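Local coordinates for bradyzoite pseudokinase 1 (Toxoplasma gondii, PDB 6M7Z), which is an atypical, divergent kinase that lacks the glycine-rich loop and regulates the membrane ultrastructure of the parasitophorous vacuole, at residues 96-101 and 110-115. Numbering follows the deposited sequence.
Sequences YLYREI and LPSLGE
In the N-lobe of this kinase fold, Tyr98 and Arg99 near the C-terminal end of helix 88-101, in the position of the kinase αC helix, meet the run 110-115 that leads into edge strand 114-117 of the antiparallel sheet. Tyr98 lays one ring face against Ser112, whose CB makes a CH-pi contact 3.9 Å from the ring centroid, offset toward the rim. Leu110 O lies near the ring plane at its edge and accepts from Tyr98 OH at 2.6 Å; Leu188 packs on the same tyrosine side chain. The Arg99 and Glu115 side chains run antiparallel past one another, their guanidinium and carboxylate planes turned 72° apart. Arg99 NH1 forms a salt bridge to Glu115 OE1 (2.9 Å), which sits in the guanidinium plane, and a water accepts a weak bond from the same NH1 and donates to Glu115 O. Glu115 OE2 accepts from Ser112 OG at 2.5 Å, on its anti side and 33° out of the carboxylate plane, so the carboxylate is gripped by both segments. With OG anti to the backbone N (chi1 170°), Ser112 also closes an ST turn, its OG accepting from Gly114 N at 3.1 Å.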
loop_
_atom_site.group_PDB
_atom_site.type_symbol
_atom_site.label_atom_id
_atom_site.label_comp_id
_atom_site.label_asym_id
_atom_site.label_seq_id
_atom_site.Cartn_x
_atom_site.Cartn_y
_atom_site.Cartn_z
ATOM N N TYR A 96 -8.553 5.971 -10.517
ATOM C CA TYR A 96 -9.979 5.714 -10.432
ATOM C C TYR A 96 -10.326 5.121 -9.056
ATOM O O TYR A 96 -11.260 5.597 -8.412
ATOM C CB TYR A 96 -10.413 4.787 -11.570
ATOM C CG TYR A 96 -11.885 4.474 -11.588
ATOM C CD1 TYR A 96 -12.405 3.440 -10.840
ATOM C CD2 TYR A 96 -12.762 5.218 -12.350
ATOM C CE1 TYR A 96 -13.757 3.136 -10.878
ATOM C CE2 TYR A 96 -14.119 4.950 -12.374
ATOM C CZ TYR A 96 -14.623 3.904 -11.632
ATOM O OH TYR A 96 -15.961 3.627 -11.645
ATOM N N LEU A 97 -9.604 4.079 -8.616
ATOM C CA LEU A 97 -9.854 3.486 -7.299
ATOM C C LEU A 97 -9.803 4.565 -6.217
ATOM O O LEU A 97 -10.687 4.619 -5.380
ATOM C CB LEU A 97 -8.828 2.404 -6.966
ATOM C CG LEU A 97 -8.912 1.102 -7.750
ATOM C CD1 LEU A 97 -7.953 0.074 -7.138
ATOM C CD2 LEU A 97 -10.321 0.524 -7.758
ATOM N N TYR A 98 -8.771 5.410 -6.242
ATOM C CA TYR A 98 -8.584 6.402 -5.179
ATOM C C TYR A 98 -9.716 7.430 -5.190
ATOM O O TYR A 98 -10.151 7.838 -4.118
ATOM C CB TYR A 98 -7.201 7.065 -5.252
ATOM C CG TYR A 98 -6.141 6.295 -4.505
ATOM C CD1 TYR A 98 -6.109 6.302 -3.123
ATOM C CD2 TYR A 98 -5.187 5.541 -5.166
ATOM C CE1 TYR A 98 -5.146 5.606 -2.411
ATOM C CE2 TYR A 98 -4.217 4.836 -4.471
ATOM C CZ TYR A 98 -4.187 4.872 -3.083
ATOM O OH TYR A 98 -3.233 4.182 -2.384
ATOM N N ARG A 99 -10.194 7.817 -6.384
ATOM C CA ARG A 99 -11.165 8.919 -6.518
ATOM C C ARG A 99 -12.617 8.436 -6.348
ATOM O O ARG A 99 -13.447 9.202 -5.867
ATOM C CB ARG A 99 -11.003 9.598 -7.878
ATOM C CG ARG A 99 -9.707 10.384 -8.019
ATOM C CD ARG A 99 -9.389 10.712 -9.468
ATOM N NE ARG A 99 -10.186 11.817 -9.970
ATOM C CZ ARG A 99 -9.913 13.104 -9.772
ATOM N NH1 ARG A 99 -8.896 13.475 -9.010
ATOM N NH2 ARG A 99 -10.674 14.023 -10.334
ATOM N N GLU A 100 -12.925 7.199 -6.764
ATOM C CA GLU A 100 -14.304 6.751 -6.896
ATOM C C GLU A 100 -14.653 5.600 -5.937
ATOM O O GLU A 100 -15.829 5.360 -5.738
ATOM C CB GLU A 100 -14.597 6.272 -8.318
ATOM C CG GLU A 100 -14.197 7.250 -9.400
ATOM C CD GLU A 100 -14.835 8.638 -9.333
ATOM O OE1 GLU A 100 -15.969 8.756 -8.832
ATOM O OE2 GLU A 100 -14.192 9.607 -9.794
ATOM N N ILE A 101 -13.684 4.877 -5.376
ATOM C CA ILE A 101 -14.005 3.612 -4.696
ATOM C C ILE A 101 -13.486 3.568 -3.252
ATOM O O ILE A 101 -14.185 3.096 -2.363
ATOM C CB ILE A 101 -13.503 2.423 -5.533
ATOM C CG1 ILE A 101 -14.233 2.419 -6.879
ATOM C CG2 ILE A 101 -13.658 1.109 -4.766
ATOM C CD1 ILE A 101 -14.263 1.070 -7.579
ATOM N N LEU A 110 -2.711 3.037 2.076
ATOM C CA LEU A 110 -1.829 4.106 1.624
ATOM C C LEU A 110 -2.688 5.245 1.065
ATOM O O LEU A 110 -3.426 5.048 0.107
ATOM C CB LEU A 110 -0.873 3.552 0.572
ATOM C CG LEU A 110 0.141 4.539 -0.033
ATOM C CD1 LEU A 110 1.134 4.991 1.030
ATOM C CD2 LEU A 110 0.888 3.896 -1.208
ATOM N N PRO A 111 -2.663 6.449 1.662
ATOM C CA PRO A 111 -3.452 7.567 1.158
ATOM C C PRO A 111 -2.868 8.229 -0.099
ATOM O O PRO A 111 -1.654 8.257 -0.275
ATOM C CB PRO A 111 -3.458 8.577 2.321
ATOM C CG PRO A 111 -2.231 8.236 3.163
ATOM C CD PRO A 111 -1.900 6.792 2.864
ATOM N N SER A 112 -3.764 8.733 -0.954
ATOM C CA SER A 112 -3.426 9.584 -2.095
ATOM C C SER A 112 -3.514 11.059 -1.680
ATOM O O SER A 112 -4.446 11.425 -0.997
ATOM C CB SER A 112 -4.352 9.311 -3.252
ATOM O OG SER A 112 -4.163 10.288 -4.270
ATOM N N LEU A 113 -2.558 11.882 -2.122
ATOM C CA LEU A 113 -2.583 13.340 -1.921
ATOM C C LEU A 113 -3.101 14.062 -3.172
ATOM O O LEU A 113 -3.166 15.283 -3.185
ATOM C CB LEU A 113 -1.168 13.831 -1.606
ATOM C CG LEU A 113 -0.524 13.227 -0.366
ATOM C CD1 LEU A 113 0.888 13.797 -0.177
ATOM C CD2 LEU A 113 -1.385 13.458 0.884
ATOM N N GLY A 114 -3.444 13.313 -4.221
ATOM C CA GLY A 114 -3.920 13.891 -5.478
ATOM C C GLY A 114 -3.521 13.068 -6.687
ATOM O O GLY A 114 -2.443 12.469 -6.706
ATOM N N GLU A 115 -4.399 13.064 -7.695
ATOM C CA GLU A 115 -4.182 12.361 -8.964
ATOM C C GLU A 115 -4.252 13.386 -10.098
ATOM O O GLU A 115 -5.149 14.196 -10.131
ATOM C CB GLU A 115 -5.226 11.258 -9.167
ATOM C CG GLU A 115 -5.510 10.436 -7.916
ATOM C CD GLU A 115 -6.373 11.101 -6.842
ATOM O OE1 GLU A 115 -7.190 11.999 -7.185
ATOM O OE2 GLU A 115 -6.250 10.717 -5.667
HETATM O O HOH W 1 -6.571 15.379 -8.094
#